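Side-chain contacts in PduO-type ATP--cob(I)alamin adenosyltransferase (Sulfolobus tokodaii, PDB 1WOZ), which probably transfers the adenosyl group of ATP to cob(I)alamin, as a trimeric, helix-rich member of the PduO-type corrinoid adenosyltransferase family: residues L61-E66 with E79-W84; L24-G29 with V129-E134. All coordinates share one frame; numbering follows the deposited sequence.

Contact 1: L61-E66 with E79-W84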
loop_
_atom_site.group_PDB
_atom_site.type_symbol
_atom_site.label_atom_id
_atom_site.label_comp_id
_atom_site.label_asym_id
_atom_site.label_seq_id
_atom_site.Cartn_x
_atom_site.Cartn_y
_atom_site.Cartn_z
ATOM N N LEU A 61 -10.517 -1.232 -15.323
ATOM C CA LEU A 61 -9.490 -2.128 -14.789
ATOM C C LEU A 61 -10.060 -3.555 -14.846
ATOM O O LEU A 61 -9.320 -4.523 -15.060
ATOM C CB LEU A 61 -9.100 -1.771 -13.337
ATOM C CG LEU A 61 -8.311 -0.452 -13.231
ATOM C CD1 LEU A 61 -7.849 -0.236 -11.799
ATOM C CD2 LEU A 61 -7.081 -0.498 -14.162
ATOM N N PHE A 62 -11.369 -3.703 -14.638
ATOM C CA PHE A 62 -11.952 -5.051 -14.749
ATOM C C PHE A 62 -11.898 -5.471 -16.221
ATOM O O PHE A 62 -11.656 -6.631 -16.535
ATOM C CB PHE A 62 -13.403 -5.091 -14.250
ATOM C CG PHE A 62 -13.521 -5.349 -12.774
ATOM C CD1 PHE A 62 -13.531 -4.302 -11.863
ATOM C CD2 PHE A 62 -13.575 -6.660 -12.289
ATOM C CE1 PHE A 62 -13.588 -4.552 -10.482
ATOM C CE2 PHE A 62 -13.635 -6.908 -10.911
ATOM C CZ PHE A 62 -13.640 -5.841 -10.014
ATOM N N GLU A 63 -12.122 -4.530 -17.138
ATOM C CA GLU A 63 -12.037 -4.887 -18.553
ATOM C C GLU A 63 -10.610 -5.292 -18.927
ATOM O O GLU A 63 -10.392 -6.220 -19.730
ATOM C CB GLU A 63 -12.521 -3.723 -19.420
ATOM C CG GLU A 63 -14.010 -3.463 -19.232
ATOM C CD GLU A 63 -14.578 -2.427 -20.192
ATOM O OE1 GLU A 63 -15.786 -2.504 -20.473
ATOM O OE2 GLU A 63 -13.842 -1.528 -20.646
ATOM N N ILE A 64 -9.632 -4.609 -18.336
ATOM C CA ILE A 64 -8.232 -4.937 -18.585
ATOM C C ILE A 64 -7.973 -6.350 -18.082
ATOM O O ILE A 64 -7.280 -7.141 -18.734
ATOM C CB ILE A 64 -7.273 -3.923 -17.858
ATOM C CG1 ILE A 64 -7.318 -2.587 -18.590
ATOM C CG2 ILE A 64 -5.870 -4.518 -17.713
ATOM C CD1 ILE A 64 -6.463 -1.492 -17.967
ATOM N N GLY A 65 -8.519 -6.676 -16.913
ATOM C CA GLY A 65 -8.336 -8.024 -16.393
ATOM C C GLY A 65 -8.941 -9.085 -17.314
ATOM O O GLY A 65 -8.383 -10.174 -17.471
ATOM N N GLU A 66 -10.073 -8.778 -17.936
ATOM C CA GLU A 66 -10.698 -9.742 -18.840
ATOM C C GLU A 66 -9.901 -9.853 -20.132
ATOM O O GLU A 66 -9.782 -10.941 -20.704
ATOM C CB GLU A 66 -12.152 -9.346 -19.131
ATOM C CG GLU A 66 -13.005 -9.377 -17.877
ATOM C CD GLU A 66 -14.490 -9.603 -18.135
ATOM O OE1 GLU A 66 -15.121 -8.818 -18.879
ATOM O OE2 GLU A 66 -15.017 -10.576 -17.557
ATOM N N GLU A 79 -6.948 2.233 -28.384
ATOM C CA GLU A 79 -6.646 3.655 -28.269
ATOM C C GLU A 79 -7.719 4.547 -27.663
ATOM O O GLU A 79 -7.381 5.530 -27.019
ATOM C CB GLU A 79 -6.232 4.226 -29.631
ATOM C CG GLU A 79 -4.893 3.693 -30.132
ATOM C CD GLU A 79 -4.538 4.198 -31.525
ATOM O OE1 GLU A 79 -4.184 5.394 -31.665
ATOM O OE2 GLU A 79 -4.623 3.391 -32.483
ATOM N N LYS A 80 -8.999 4.226 -27.852
ATOM C CA LYS A 80 -10.056 5.074 -27.298
ATOM C C LYS A 80 -10.055 5.125 -25.775
ATOM O O LYS A 80 -10.452 6.137 -25.187
ATOM C CB LYS A 80 -11.432 4.630 -27.788
ATOM C CG LYS A 80 -11.624 4.777 -29.295
ATOM C CD LYS A 80 -13.090 4.621 -29.691
ATOM C CE LYS A 80 -13.952 5.730 -29.071
ATOM N NZ LYS A 80 -15.405 5.584 -29.380
ATOM N N TYR A 81 -9.641 4.027 -25.142
ATOM C CA TYR A 81 -9.548 3.967 -23.686
ATOM C C TYR A 81 -8.473 4.961 -23.260
ATOM O O TYR A 81 -8.667 5.771 -22.356
ATOM C CB TYR A 81 -9.078 2.591 -23.223
ATOM C CG TYR A 81 -10.127 1.513 -23.162
ATOM C CD1 TYR A 81 -10.680 1.119 -21.936
ATOM C CD2 TYR A 81 -10.538 0.852 -24.315
ATOM C CE1 TYR A 81 -11.613 0.087 -21.866
ATOM C CE2 TYR A 81 -11.469 -0.178 -24.255
ATOM C CZ TYR A 81 -11.996 -0.555 -23.031
ATOM O OH TYR A 81 -12.874 -1.605 -22.982
ATOM N N VAL A 82 -7.315 4.856 -23.896
ATOM C CA VAL A 82 -6.199 5.733 -23.571
ATOM C C VAL A 82 -6.575 7.198 -23.841
ATOM O O VAL A 82 -6.266 8.086 -23.048
ATOM C CB VAL A 82 -4.957 5.334 -24.403
ATOM C CG1 VAL A 82 -3.819 6.331 -24.187
ATOM C CG2 VAL A 82 -4.516 3.923 -24.014
ATOM N N LYS A 83 -7.269 7.434 -24.956
ATOM C CA LYS A 83 -7.681 8.781 -25.349
ATOM C C LYS A 83 -8.439 9.506 -24.243
ATOM O O LYS A 83 -8.098 10.623 -23.877
ATOM C CB LYS A 83 -8.577 8.718 -26.583
ATOM C CG LYS A 83 -9.213 10.047 -26.924
ATOM C CD LYS A 83 -8.299 10.881 -27.811
ATOM C CE LYS A 83 -8.379 10.404 -29.272
ATOM N NZ LYS A 83 -8.110 8.933 -29.463
ATOM N N TRP A 84 -9.492 8.867 -23.743
ATOM C CA TRP A 84 -10.294 9.432 -22.677
ATOM C C TRP A 84 -9.405 9.839 -21.472
ATOM O O TRP A 84 -9.601 10.895 -20.891
ATOM C CB TRP A 84 -11.347 8.403 -22.242
ATOM C CG TRP A 84 -12.062 8.835 -21.046
ATOM C CD1 TRP A 84 -12.944 9.879 -20.954
ATOM C CD2 TRP A 84 -11.856 8.358 -19.710
ATOM N NE1 TRP A 84 -13.289 10.087 -19.637
ATOM C CE2 TRP A 84 -12.635 9.174 -18.854
ATOM C CE3 TRP A 84 -11.094 7.325 -19.155
ATOM C CZ2 TRP A 84 -12.667 8.987 -17.462
ATOM C CZ3 TRP A 84 -11.129 7.137 -17.765
ATOM C CH2 TRP A 84 -11.912 7.973 -16.941
#
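Tyr81 reaches Glu63 with the hydroxyl end of its ring, and a single hydrogen bond is the polar link between 61-66 and 79-84. Tyr81 is the one residue of 79-84 that touches the other helix. With CG beside the backbone N and anti to the carbonyl carbon (chi1 -81°), its ring reaches across to 61-66. Tyr81 OH donates to Glu63 OE2 at 2.5 Å, a short bond. The carboxylate oxygen lies at the ring edge, near the ring plane, and also comes 3.0 Å from Tyr81 CE1. Seen from Glu63, the phenol arrives above the carboxylate plane, about 56° out of it. The other oxygen, Glu63 OE1, makes a salt bridge with Lys75, so both carboxylate oxygens are gripped and the negative charge is probably stabilised. Further on, Val82 and Trp84 turn to other partners: Val82 packs on Arg148, and Trp84 forms a cation-pi pair with Arg56. The bond thus ties helix 48-69 to helix 79-96 at the partly exposed side of the bundle, while Ile64 packs on helices 23-44 and 140-163, and Tyr81 also touches Tyr145 of helix 140-163.

Contact 2: L24-G29 with V129-E134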
loop_
_atom_site.group_PDB
_atom_site.type_symbol
_atom_site.label_atom_id
_atom_site.label_comp_id
_atom_site.label_asym_id
_atom_site.label_seq_id
_atom_site.Cartn_x
_atom_site.Cartn_y
_atom_site.Cartn_z
ATOM N N LEU A 24 0.184 -14.300 -14.786
ATOM C CA LEU A 24 -1.189 -13.835 -14.947
ATOM C C LEU A 24 -1.868 -13.551 -13.610
ATOM O O LEU A 24 -2.470 -12.493 -13.438
ATOM C CB LEU A 24 -2.049 -14.831 -15.732
ATOM C CG LEU A 24 -3.531 -14.404 -15.845
ATOM C CD1 LEU A 24 -3.644 -13.084 -16.589
ATOM C CD2 LEU A 24 -4.337 -15.481 -16.587
ATOM N N VAL A 25 -1.771 -14.493 -12.672
ATOM C CA VAL A 25 -2.399 -14.323 -11.361
ATOM C C VAL A 25 -1.838 -13.101 -10.634
ATOM O O VAL A 25 -2.589 -12.347 -10.009
ATOM C CB VAL A 25 -2.222 -15.584 -10.493
ATOM C CG1 VAL A 25 -2.792 -15.340 -9.090
ATOM C CG2 VAL A 25 -2.955 -16.757 -11.156
ATOM N N ASN A 26 -0.525 -12.910 -10.716
ATOM C CA ASN A 26 0.107 -11.742 -10.098
ATOM C C ASN A 26 -0.326 -10.419 -10.762
ATOM O O ASN A 26 -0.554 -9.426 -10.076
ATOM C CB ASN A 26 1.629 -11.890 -10.140
ATOM C CG ASN A 26 2.165 -12.718 -8.978
ATOM O OD1 ASN A 26 2.169 -12.271 -7.827
ATOM N ND2 ASN A 26 2.612 -13.929 -9.270
ATOM N N PHE A 27 -0.439 -10.399 -12.089
ATOM C CA PHE A 27 -0.869 -9.199 -12.799
ATOM C C PHE A 27 -2.303 -8.859 -12.354
ATOM O O PHE A 27 -2.613 -7.705 -12.030
ATOM C CB PHE A 27 -0.813 -9.437 -14.324
ATOM C CG PHE A 27 -0.757 -8.174 -15.149
ATOM C CD1 PHE A 27 -0.357 -8.230 -16.486
ATOM C CD2 PHE A 27 -1.110 -6.932 -14.611
ATOM C CE1 PHE A 27 -0.313 -7.074 -17.279
ATOM C CE2 PHE A 27 -1.063 -5.766 -15.396
ATOM C CZ PHE A 27 -0.663 -5.843 -16.738
ATOM N N LEU A 28 -3.181 -9.859 -12.350
ATOM C CA LEU A 28 -4.558 -9.644 -11.905
ATOM C C LEU A 28 -4.566 -9.187 -10.437
ATOM O O LEU A 28 -5.379 -8.351 -10.054
ATOM C CB LEU A 28 -5.384 -10.929 -12.057
ATOM C CG LEU A 28 -5.583 -11.413 -13.503
ATOM C CD1 LEU A 28 -6.308 -12.782 -13.486
ATOM C CD2 LEU A 28 -6.420 -10.382 -14.279
ATOM N N GLY A 29 -3.670 -9.735 -9.624
ATOM C CA GLY A 29 -3.604 -9.321 -8.224
ATOM C C GLY A 29 -3.189 -7.855 -8.115
ATOM O O GLY A 29 -3.743 -7.094 -7.296
ATOM N N VAL A 129 5.361 -4.503 -17.320
ATOM C CA VAL A 129 6.474 -4.632 -18.253
ATOM C C VAL A 129 7.198 -5.951 -17.976
ATOM O O VAL A 129 7.570 -6.678 -18.897
ATOM C CB VAL A 129 7.464 -3.456 -18.112
ATOM C CG1 VAL A 129 8.691 -3.697 -18.989
ATOM C CG2 VAL A 129 6.782 -2.163 -18.533
ATOM N N LYS A 130 7.381 -6.278 -16.705
ATOM C CA LYS A 130 8.033 -7.529 -16.338
ATOM C C LYS A 130 7.169 -8.744 -16.714
ATOM O O LYS A 130 7.687 -9.755 -17.205
ATOM C CB LYS A 130 8.320 -7.546 -14.836
ATOM C CG LYS A 130 8.884 -8.847 -14.297
ATOM C CD LYS A 130 9.039 -8.794 -12.778
ATOM C CE LYS A 130 7.706 -8.528 -12.073
ATOM N NZ LYS A 130 7.846 -8.445 -10.581
ATOM N N TYR A 131 5.859 -8.657 -16.501
ATOM C CA TYR A 131 4.990 -9.786 -16.818
ATOM C C TYR A 131 4.936 -10.048 -18.311
ATOM O O TYR A 131 4.753 -11.195 -18.736
ATOM C CB TYR A 131 3.567 -9.548 -16.326
ATOM C CG TYR A 131 3.452 -9.331 -14.843
ATOM C CD1 TYR A 131 4.157 -10.132 -13.939
ATOM C CD2 TYR A 131 2.607 -8.346 -14.339
ATOM C CE1 TYR A 131 4.019 -9.945 -12.556
ATOM C CE2 TYR A 131 2.460 -8.157 -12.978
ATOM C CZ TYR A 131 3.162 -8.949 -12.089
ATOM O OH TYR A 131 3.002 -8.729 -10.742
ATOM N N THR A 132 5.076 -8.989 -19.102
ATOM C CA THR A 132 5.040 -9.129 -20.550
ATOM C C THR A 132 6.172 -10.022 -21.041
ATOM O O THR A 132 6.057 -10.669 -22.086
ATOM C CB THR A 132 5.121 -7.764 -21.249
ATOM O OG1 THR A 132 6.312 -7.086 -20.839
ATOM C CG2 THR A 132 3.917 -6.915 -20.893
ATOM N N LYS A 133 7.261 -10.067 -20.280
ATOM C CA LYS A 133 8.392 -10.912 -20.644
ATOM C C LYS A 133 8.011 -12.383 -20.511
ATOM O O LYS A 133 8.466 -13.226 -21.287
ATOM C CB LYS A 133 9.588 -10.620 -19.743
ATOM C CG LYS A 133 9.979 -9.157 -19.723
ATOM C CD LYS A 133 10.312 -8.642 -21.114
ATOM C CE LYS A 133 10.620 -7.151 -21.077
ATOM N NZ LYS A 133 11.646 -6.841 -20.035
ATOM N N GLU A 134 7.179 -12.692 -19.524
ATOM C CA GLU A 134 6.755 -14.066 -19.328
ATOM C C GLU A 134 5.501 -14.389 -20.131
ATOM O O GLU A 134 5.211 -15.553 -20.391
ATOM C CB GLU A 134 6.512 -14.322 -17.849
ATOM C CG GLU A 134 7.778 -14.206 -17.013
ATOM C CD GLU A 134 7.503 -14.296 -15.526
ATOM O OE1 GLU A 134 7.003 -13.299 -14.953
ATOM O OE2 GLU A 134 7.781 -15.370 -14.938
#
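Tyr131 reaches helix 23-44 with the CD2-CE2 side of its ring near Phe27 and its phenolic end near Asn26. The two aromatic rings are neither stacked nor set edge-to-face: their planes are turned 36° apart and their centroids lie 5.2 Å from each other. Tyr131 CD2 sits over one face of the Phe27 ring, 3.5 Å from Phe27 CG, close to where that ring joins its CB. The neighbouring Tyr131 CE2 comes as near to the backbone, 3.5 Å from Phe27 CA, so the tyrosine covers the root of the phenylalanine side chain. Phe27 holds CG anti to its own N (chi1 -159°), which sets its ring beside Tyr131 and in contact with Ile138, Ile142 and Leu68.

At the far end of the tyrosine, Asn26 CB lies 3.5 Å from Tyr131 OH, a purely van der Waals touch. The Asn26 amide turns away from it: ND2 bonds to Ser22 O, and OD1 accepts from Arg126 NE of the second subunit. The Tyr131 hydroxyl has its hydrogen bond with Asp30 OD2, one turn further along helix 23-44, which probably helps hold the phenol end in place. With an alanine in place of Tyr131, the Asp30 carboxylate would probably lose that mate and a gap would open beside the Phe27 ring and the Asn26 CB.

The arrangement is packing between helices in an all-helical bundle. The last turns of helix 109-134 are joined to the start of helix 23-44 by an inserted aromatic side chain, beside a subunit boundary of the trimer, consistent with the helical bundle of PduO-type adenosyltransferases.

Both contacts join helices of one bundle, and their centres lie about 17 Å apart. Contact 2, between helices 23-44 and 109-134, is largely buried and chiefly apolar; contact 1, between 48-69 and 79-96, is nearer the surface and rests on a polar pair. Although more buried, contact 2 is farther from the centre of the chain, about 17 Å against 11 Å for the contact centres. They share no helix, but helices 23-44 and 48-69 are consecutive and pack together, with Leu28 CD2 3.7 Å from Gly65 CA. In sequence, contact 1 falls within the long, mostly helical part of the chain that contact 2 closes. Each also reaches the second subunit, through Glu63 on its Tyr171 and through Asn26.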